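PDB 2FVG: endoglucanase from Thermotoga maritima, which probably acts as a metal-dependent aminopeptidase of the M42 family, despite its endoglucanase name, with two divalent metal cations expected in each subunit. Local coordinates for residues V96-L101 with D146-V151; V78-V83 with P121-L126. All coordinates share one frame; numbering follows the deposited sequence.

Interaction 1: V96-L101 with D146-V151; sequences VQVKNL and DYVSFV
Gln97 and Ser149 form the hydrogen-bonded pair of two antiparallel strands, 95-98 and 147-150, inside the six-stranded antiparallel sheet of this M42 protein. The short segments run at 150° to each other, with axes 4.5 Å apart. Gln97 N donates to Ser149 O at 2.8 Å, and Ser149 N returns a bond to Gln97 O at 3.0 Å.

On one side of the sheet the valines pack together. Val148 CG1, anti to its own backbone N (chi1 -178°), packs against Val96 CB at 3.6 Å, while its other branch, CG2, meets Val98 CG2 at 3.3 Å, closer than usual van der Waals contact. The other side carries Gln97 and Ser149. Here the methylene CG of Gln97 lies 3.5 Å from Ser149 OG, and Val151 CG2 rests against Gln97 CB. Beyond CG the Gln97 chain bends, and its OE1 accepts Asn100 N, which stands above the amide plane; this ties the Gln97 amide to Asn100, the third residue of the type I' turn from Val98 to Leu101.

That turn carries Lys99 to Asp146. The two side chains cross at about a right angle, and Lys99 NZ makes a salt bridge to Asp146 OD2 at 3.0 Å whose hydrogen bond is weak. The stronger bond to OD2 comes from the backbone N of Ser143, so Lys99 adds to a carboxylate already held. One water accepts from Lys99 N and donates to Tyr147 O at 2.7 Å, bridging the backbones where the direct bonds stop.

Strand 147-150 is hydrogen-bonded on its other flank to strand 66-72, through Val148 and Phe67, and strand 95-98 to strand 101-107. Ile128 of strand 126-129 packs on Val96 and Val148, and the Phe67 ring meets that of Phe150 edge-to-face.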
ATOM      1  N   VAL A  96     -12.298  10.100  11.848  1.00 25.84           N
ATOM      2  CA  VAL A  96     -12.325   8.724  11.409  1.00 26.39           C
ATOM      3  C   VAL A  96     -13.690   8.430  10.845  1.00 27.55           C
ATOM      4  O   VAL A  96     -14.600   9.258  10.965  1.00 27.10           O
ATOM      5  CB  VAL A  96     -12.076   7.767  12.585  1.00 25.97           C
ATOM      6  CG1 VAL A  96     -10.621   7.838  13.060  1.00 24.46           C
ATOM      7  CG2 VAL A  96     -13.048   8.046  13.728  1.00 27.49           C
ATOM      8  N   GLN A  97     -13.853   7.262  10.239  1.00 26.31           N
ATOM      9  CA  GLN A  97     -15.163   6.910   9.710  1.00 30.31           C
ATOM     10  C   GLN A  97     -15.475   5.437   9.859  1.00 29.77           C
ATOM     11  O   GLN A  97     -14.573   4.612   9.841  1.00 31.17           O
ATOM     12  CB  GLN A  97     -15.289   7.276   8.243  1.00 32.23           C
ATOM     13  CG  GLN A  97     -14.537   6.348   7.327  1.00 43.01           C
ATOM     14  CD  GLN A  97     -15.322   6.064   6.063  1.00 54.47           C
ATOM     15  OE1 GLN A  97     -15.832   4.948   5.872  1.00 58.91           O
ATOM     16  NE2 GLN A  97     -15.481   7.075   5.226  1.00 54.71           N
ATOM     17  N   VAL A  98     -16.759   5.120  10.032  1.00 29.94           N
ATOM     18  CA  VAL A  98     -17.220   3.741  10.156  1.00 29.23           C
ATOM     19  C   VAL A  98     -18.433   3.686   9.248  1.00 30.46           C
ATOM     20  O   VAL A  98     -19.381   4.451   9.420  1.00 31.94           O
ATOM     21  CB  VAL A  98     -17.585   3.367  11.615  1.00 30.53           C
ATOM     22  CG1 VAL A  98     -18.131   1.930  11.717  1.00 27.19           C
ATOM     23  CG2 VAL A  98     -16.385   3.487  12.503  1.00 33.52           C
ATOM     24  N   LYS A  99     -18.389   2.797   8.268  1.00 30.73           N
ATOM     25  CA  LYS A  99     -19.438   2.674   7.266  1.00 31.34           C
ATOM     26  C   LYS A  99     -19.979   4.030   6.821  1.00 31.42           C
ATOM     27  O   LYS A  99     -21.180   4.310   6.935  1.00 29.96           O
ATOM     28  CB  LYS A  99     -20.529   1.693   7.717  1.00 33.79           C
ATOM     29  CG  LYS A  99     -19.999   0.252   7.788  1.00 34.57           C
ATOM     30  CD  LYS A  99     -21.029  -0.760   8.204  1.00 44.74           C
ATOM     31  CE  LYS A  99     -21.573  -0.456   9.582  1.00 49.85           C
ATOM     32  NZ  LYS A  99     -22.451  -1.549  10.112  1.00 56.98           N
ATOM     33  N   ASN A 100     -19.060   4.870   6.331  1.00 31.42           N
ATOM     34  CA  ASN A 100     -19.388   6.195   5.787  1.00 30.98           C
ATOM     35  C   ASN A 100     -19.949   7.224   6.778  1.00 29.78           C
ATOM     36  O   ASN A 100     -20.422   8.268   6.372  1.00 30.02           O
ATOM     37  CB  ASN A 100     -20.332   6.054   4.585  1.00 30.64           C
ATOM     38  CG  ASN A 100     -19.700   5.299   3.427  1.00 41.96           C
ATOM     39  OD1 ASN A 100     -18.492   5.394   3.192  1.00 38.04           O
ATOM     40  ND2 ASN A 100     -20.522   4.557   2.684  1.00 43.45           N
ATOM     41  N   LEU A 101     -19.894   6.911   8.068  1.00 30.28           N
ATOM     42  CA  LEU A 101     -20.338   7.810   9.120  1.00 30.05           C
ATOM     43  C   LEU A 101     -19.080   8.414   9.747  1.00 30.64           C
ATOM     44  O   LEU A 101     -18.279   7.693  10.323  1.00 30.40           O
ATOM     45  CB  LEU A 101     -21.142   7.027  10.165  1.00 30.36           C
ATOM     46  CG  LEU A 101     -21.767   7.808  11.311  1.00 29.02           C
ATOM     47  CD1 LEU A 101     -22.942   8.623  10.804  1.00 28.86           C
ATOM     48  CD2 LEU A 101     -22.229   6.845  12.363  1.00 38.26           C
ATOM     49  N   ASP A 146     -17.026  -3.497  13.474  1.00 30.74           N
ATOM     50  CA  ASP A 146     -16.874  -2.676  12.279  1.00 31.76           C
ATOM     51  C   ASP A 146     -15.482  -2.067  12.226  1.00 31.55           C
ATOM     52  O   ASP A 146     -14.862  -1.814  13.257  1.00 32.46           O
ATOM     53  CB  ASP A 146     -17.931  -1.563  12.187  1.00 30.21           C
ATOM     54  CG  ASP A 146     -19.352  -2.094  11.924  1.00 34.74           C
ATOM     55  OD1 ASP A 146     -19.514  -3.260  11.473  1.00 28.42           O
ATOM     56  OD2 ASP A 146     -20.322  -1.328  12.178  1.00 32.60           O
ATOM     57  N   TYR A 147     -15.009  -1.827  11.015  1.00 32.23           N
ATOM     58  CA  TYR A 147     -13.697  -1.238  10.802  1.00 33.18           C
ATOM     59  C   TYR A 147     -13.768   0.283  10.694  1.00 32.23           C
ATOM     60  O   TYR A 147     -14.631   0.849  10.005  1.00 29.98           O
ATOM     61  CB  TYR A 147     -13.009  -1.881   9.596  1.00 34.35           C
ATOM     62  CG  TYR A 147     -12.561  -3.290   9.894  1.00 36.95           C
ATOM     63  CD1 TYR A 147     -11.277  -3.541  10.372  1.00 39.41           C
ATOM     64  CD2 TYR A 147     -13.431  -4.374   9.739  1.00 45.82           C
ATOM     65  CE1 TYR A 147     -10.857  -4.844  10.684  1.00 46.90           C
ATOM     66  CE2 TYR A 147     -13.024  -5.690  10.049  1.00 44.58           C
ATOM     67  CZ  TYR A 147     -11.736  -5.911  10.524  1.00 42.86           C
ATOM     68  OH  TYR A 147     -11.314  -7.186  10.825  1.00 42.41           O
ATOM     69  N   VAL A 148     -12.844   0.923  11.397  1.00 30.60           N
ATOM     70  CA  VAL A 148     -12.745   2.368  11.487  1.00 28.29           C
ATOM     71  C   VAL A 148     -11.515   2.826  10.737  1.00 27.43           C
ATOM     72  O   VAL A 148     -10.421   2.359  11.010  1.00 26.14           O
ATOM     73  CB  VAL A 148     -12.554   2.772  12.970  1.00 29.54           C
ATOM     74  CG1 VAL A 148     -12.497   4.279  13.117  1.00 29.41           C
ATOM     75  CG2 VAL A 148     -13.672   2.162  13.855  1.00 28.94           C
ATOM     76  N   SER A 149     -11.670   3.717   9.767  1.00 27.49           N
ATOM     77  CA  SER A 149     -10.484   4.205   9.084  1.00 29.61           C
ATOM     78  C   SER A 149     -10.338   5.709   9.298  1.00 31.66           C
ATOM     79  O   SER A 149     -11.293   6.383   9.691  1.00 30.89           O
ATOM     80  CB  SER A 149     -10.532   3.851   7.607  1.00 29.42           C
ATOM     81  OG  SER A 149     -11.641   4.441   6.987  1.00 33.43           O
ATOM     82  N   PHE A 150      -9.132   6.228   9.080  1.00 30.45           N
ATOM     83  CA  PHE A 150      -8.915   7.656   9.154  1.00 30.24           C
ATOM     84  C   PHE A 150      -9.618   8.314   7.986  1.00 28.84           C
ATOM     85  O   PHE A 150      -9.816   7.700   6.925  1.00 35.53           O
ATOM     86  CB  PHE A 150      -7.433   8.005   9.074  1.00 27.98           C
ATOM     87  CG  PHE A 150      -6.659   7.610  10.265  1.00 30.17           C
ATOM     88  CD1 PHE A 150      -6.690   8.393  11.414  1.00 29.78           C
ATOM     89  CD2 PHE A 150      -5.872   6.474  10.243  1.00 26.92           C
ATOM     90  CE1 PHE A 150      -5.948   8.036  12.543  1.00 33.12           C
ATOM     91  CE2 PHE A 150      -5.132   6.112  11.347  1.00 29.01           C
ATOM     92  CZ  PHE A 150      -5.176   6.893  12.508  1.00 33.73           C
ATOM     93  N   VAL A 151     -10.000   9.567   8.178  1.00 29.86           N
ATOM     94  CA  VAL A 151     -10.593  10.342   7.102  1.00 31.69           C
ATOM     95  C   VAL A 151      -9.517  11.320   6.648  1.00 33.27           C
ATOM     96  O   VAL A 151      -8.843  11.954   7.470  1.00 30.07           O
ATOM     97  CB  VAL A 151     -11.854  11.083   7.540  1.00 32.21           C
ATOM     98  CG1 VAL A 151     -12.194  12.197   6.552  1.00 32.81           C
ATOM     99  CG2 VAL A 151     -13.006  10.117   7.673  1.00 29.27           C
TER
HETATM  100  O   HOH W   1     -16.620   0.450   8.204  1.00 50.91           O

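Interaction 2: V78-V83 with P121-L126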
ATOM      1  N   VAL A  78     -18.189   5.307  21.084  1.00 32.45           N
ATOM      2  CA  VAL A  78     -17.667   3.959  20.877  1.00 33.75           C
ATOM      3  C   VAL A  78     -16.198   3.840  21.276  1.00 34.07           C
ATOM      4  O   VAL A  78     -15.426   4.781  21.110  1.00 35.56           O
ATOM      5  CB  VAL A  78     -17.883   3.400  19.408  1.00 32.76           C
ATOM      6  CG1 VAL A  78     -19.335   3.589  18.949  1.00 35.27           C
ATOM      7  CG2 VAL A  78     -16.963   4.036  18.436  1.00 30.74           C
ATOM      8  N   SER A  79     -15.849   2.682  21.843  1.00 33.57           N
ATOM      9  CA  SER A  79     -14.480   2.333  22.190  1.00 31.59           C
ATOM     10  C   SER A  79     -13.925   1.584  20.977  1.00 32.06           C
ATOM     11  O   SER A  79     -14.678   0.976  20.206  1.00 30.24           O
ATOM     12  CB  SER A  79     -14.433   1.430  23.419  1.00 32.00           C
ATOM     13  OG  SER A  79     -15.017   2.059  24.564  1.00 31.60           O
ATOM     14  N   PHE A  80     -12.609   1.608  20.821  1.00 31.82           N
ATOM     15  CA  PHE A  80     -11.973   0.983  19.668  1.00 32.64           C
ATOM     16  C   PHE A  80     -10.598   0.414  20.018  1.00 33.35           C
ATOM     17  O   PHE A  80      -9.984   0.787  21.029  1.00 32.91           O
ATOM     18  CB  PHE A  80     -11.889   1.997  18.521  1.00 32.40           C
ATOM     19  CG  PHE A  80     -11.066   3.215  18.845  1.00 35.29           C
ATOM     20  CD1 PHE A  80     -11.609   4.274  19.568  1.00 31.52           C
ATOM     21  CD2 PHE A  80      -9.743   3.307  18.415  1.00 33.62           C
ATOM     22  CE1 PHE A  80     -10.846   5.407  19.868  1.00 24.50           C
ATOM     23  CE2 PHE A  80      -8.969   4.428  18.712  1.00 29.82           C
ATOM     24  CZ  PHE A  80      -9.516   5.481  19.439  1.00 25.68           C
ATOM     25  N   LEU A  81     -10.141  -0.528  19.208  1.00 31.98           N
ATOM     26  CA  LEU A  81      -8.839  -1.125  19.402  1.00 33.57           C
ATOM     27  C   LEU A  81      -8.114  -0.966  18.080  1.00 34.34           C
ATOM     28  O   LEU A  81      -8.763  -1.035  17.035  1.00 35.89           O
ATOM     29  CB  LEU A  81      -8.969  -2.608  19.762  1.00 33.72           C
ATOM     30  CG  LEU A  81      -9.727  -2.982  21.040  1.00 33.25           C
ATOM     31  CD1 LEU A  81     -10.009  -4.481  21.058  1.00 34.93           C
ATOM     32  CD2 LEU A  81      -8.980  -2.535  22.294  1.00 33.25           C
ATOM     33  N   PRO A  82      -6.783  -0.744  18.120  1.00 33.51           N
ATOM     34  CA  PRO A  82      -5.961  -0.560  16.921  1.00 34.73           C
ATOM     35  C   PRO A  82      -5.864  -1.798  16.041  1.00 35.13           C
ATOM     36  O   PRO A  82      -6.010  -2.923  16.524  1.00 35.82           O
ATOM     37  CB  PRO A  82      -4.573  -0.249  17.487  1.00 32.95           C
ATOM     38  CG  PRO A  82      -4.581  -0.877  18.855  1.00 35.55           C
ATOM     39  CD  PRO A  82      -5.977  -0.646  19.352  1.00 33.70           C
ATOM     40  N   VAL A  83      -5.648  -1.568  14.748  1.00 35.91           N
ATOM     41  CA  VAL A  83      -5.431  -2.631  13.769  1.00 34.78           C
ATOM     42  C   VAL A  83      -4.194  -2.159  13.013  1.00 36.57           C
ATOM     43  O   VAL A  83      -4.291  -1.398  12.067  1.00 35.55           O
ATOM     44  CB  VAL A  83      -6.636  -2.835  12.816  1.00 34.82           C
ATOM     45  CG1 VAL A  83      -6.343  -3.921  11.785  1.00 29.83           C
ATOM     46  CG2 VAL A  83      -7.888  -3.193  13.595  1.00 32.26           C
ATOM     47  N   PRO A 121      -1.891   7.703  28.062  1.00 62.75           N
ATOM     48  CA  PRO A 121      -1.623   7.353  26.667  1.00 62.41           C
ATOM     49  C   PRO A 121      -2.135   5.940  26.315  1.00 61.57           C
ATOM     50  O   PRO A 121      -1.343   5.061  25.946  1.00 61.49           O
ATOM     51  CB  PRO A 121      -0.093   7.423  26.592  1.00 62.45           C
ATOM     52  CG  PRO A 121       0.379   7.107  28.013  1.00 62.73           C
ATOM     53  CD  PRO A 121      -0.781   7.329  28.958  1.00 62.57           C
ATOM     54  N   ARG A 122      -3.449   5.737  26.426  1.00 59.54           N
ATOM     55  CA  ARG A 122      -4.058   4.424  26.168  1.00 56.81           C
ATOM     56  C   ARG A 122      -5.295   4.488  25.272  1.00 54.49           C
ATOM     57  O   ARG A 122      -5.938   5.535  25.157  1.00 54.56           O
ATOM     58  CB  ARG A 122      -4.417   3.741  27.494  1.00 56.61           C
ATOM     59  N   PHE A 123      -5.616   3.359  24.640  1.00 50.82           N
ATOM     60  CA  PHE A 123      -6.801   3.245  23.793  1.00 47.60           C
ATOM     61  C   PHE A 123      -8.091   3.189  24.594  1.00 47.89           C
ATOM     62  O   PHE A 123      -9.127   3.669  24.130  1.00 46.59           O
ATOM     63  CB  PHE A 123      -6.705   2.034  22.868  1.00 47.22           C
ATOM     64  CG  PHE A 123      -5.764   2.232  21.728  1.00 42.45           C
ATOM     65  CD1 PHE A 123      -6.202   2.821  20.552  1.00 44.82           C
ATOM     66  CD2 PHE A 123      -4.432   1.858  21.833  1.00 41.79           C
ATOM     67  CE1 PHE A 123      -5.325   3.020  19.489  1.00 40.57           C
ATOM     68  CE2 PHE A 123      -3.553   2.052  20.781  1.00 37.69           C
ATOM     69  CZ  PHE A 123      -3.999   2.637  19.610  1.00 42.66           C
ATOM     70  N   GLU A 124      -8.017   2.616  25.798  1.00 46.91           N
ATOM     71  CA  GLU A 124      -9.167   2.499  26.696  1.00 45.97           C
ATOM     72  C   GLU A 124      -9.662   3.873  27.149  1.00 46.01           C
ATOM     73  O   GLU A 124     -10.817   4.020  27.574  1.00 46.56           O
ATOM     74  CB  GLU A 124      -8.812   1.639  27.919  1.00 45.43           C
ATOM     75  N   ASN A 125      -8.791   4.877  27.055  1.00 45.45           N
ATOM     76  CA  ASN A 125      -9.132   6.249  27.456  1.00 46.20           C
ATOM     77  C   ASN A 125      -9.697   7.116  26.314  1.00 44.25           C
ATOM     78  O   ASN A 125     -10.171   8.241  26.539  1.00 43.92           O
ATOM     79  CB  ASN A 125      -7.920   6.917  28.119  1.00 47.65           C
ATOM     80  CG  ASN A 125      -7.480   6.202  29.399  1.00 51.53           C
ATOM     81  OD1 ASN A 125      -8.308   5.710  30.180  1.00 55.64           O
ATOM     82  ND2 ASN A 125      -6.169   6.160  29.627  1.00 53.29           N
ATOM     83  N   LEU A 126      -9.657   6.573  25.098  1.00 41.88           N
ATOM     84  CA  LEU A 126     -10.144   7.260  23.910  1.00 38.56           C
ATOM     85  C   LEU A 126     -11.543   6.778  23.512  1.00 38.85           C
ATOM     86  O   LEU A 126     -11.913   5.637  23.774  1.00 39.11           O
ATOM     87  CB  LEU A 126      -9.155   7.052  22.758  1.00 38.19           C
ATOM     88  CG  LEU A 126      -7.729   7.571  23.000  1.00 36.84           C
ATOM     89  CD1 LEU A 126      -6.785   7.189  21.874  1.00 30.43           C
ATOM     90  CD2 LEU A 126      -7.712   9.076  23.223  1.00 31.33           C
TER
HETATM   91  O   HOH W   2     -11.431   2.988  22.910  1.00 50.07           O
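Phe80 and Phe123 set their rings almost perpendicular, the planes at 89° and the centroids 5.9 Å apart. Phe80 CE2 comes to the edge of the Phe123 ring, in its plane, and is 3.7 Å from Phe123 CD1. One face of Phe123 is taken by Pro82, whose CD stands 3.5 Å from the ring centroid and only 5° off the normal, a CH-pi contact; Pro82 CB and CG reach on over CZ. Leu126 adds its CB, 3.7 Å from Phe80 CZ. Phe80 CG lies between the backbone N and the carbonyl carbon (chi1 61°), which starts the ring toward the 121-126 segment; CE2 then meets Phe123 and CZ meets Leu126. An alanine in place of Phe123 would probably leave Pro82 without its CH-pi partner and open a gap beside Phe80 CE2.

No direct hydrogen bond joins the segments, but a water accepts from Phe80 N at 2.8 Å and lies 2.7 Å from Phe123 O, at the start of the type I turn from Phe123 to Leu126.

Strand 78-83 pairs with strand 66-72, and Phe67 of that strand touches both Phe80 and Phe123. Ile105 of strand 101-107 packs on Phe80 and on Leu126, where strand 126-129 begins.

From the N terminus the chain enters this sheet at strand 66-72, then runs through 78-83, 95-98, 101-107, the loop with 121-126, strand 126-129 and finally 147-150. Interaction 2 closes a loop from 78-83 to 121-126, and interaction 1 one from 96-101 to 146-151. Since 96-101 falls inside the first loop and 146-151 beyond it, the two closures cross. Interaction 1 pairs interior strands, whereas interaction 2 joins outermost strand 78-83 to the approach to the other outermost strand, 126-129; a backbone bond between Val78 and Ile128 is consistent with the sheet curling round so that these strands meet. The centres of interactions 1 and 2 are about 14 Å apart, and the two contacts do not touch.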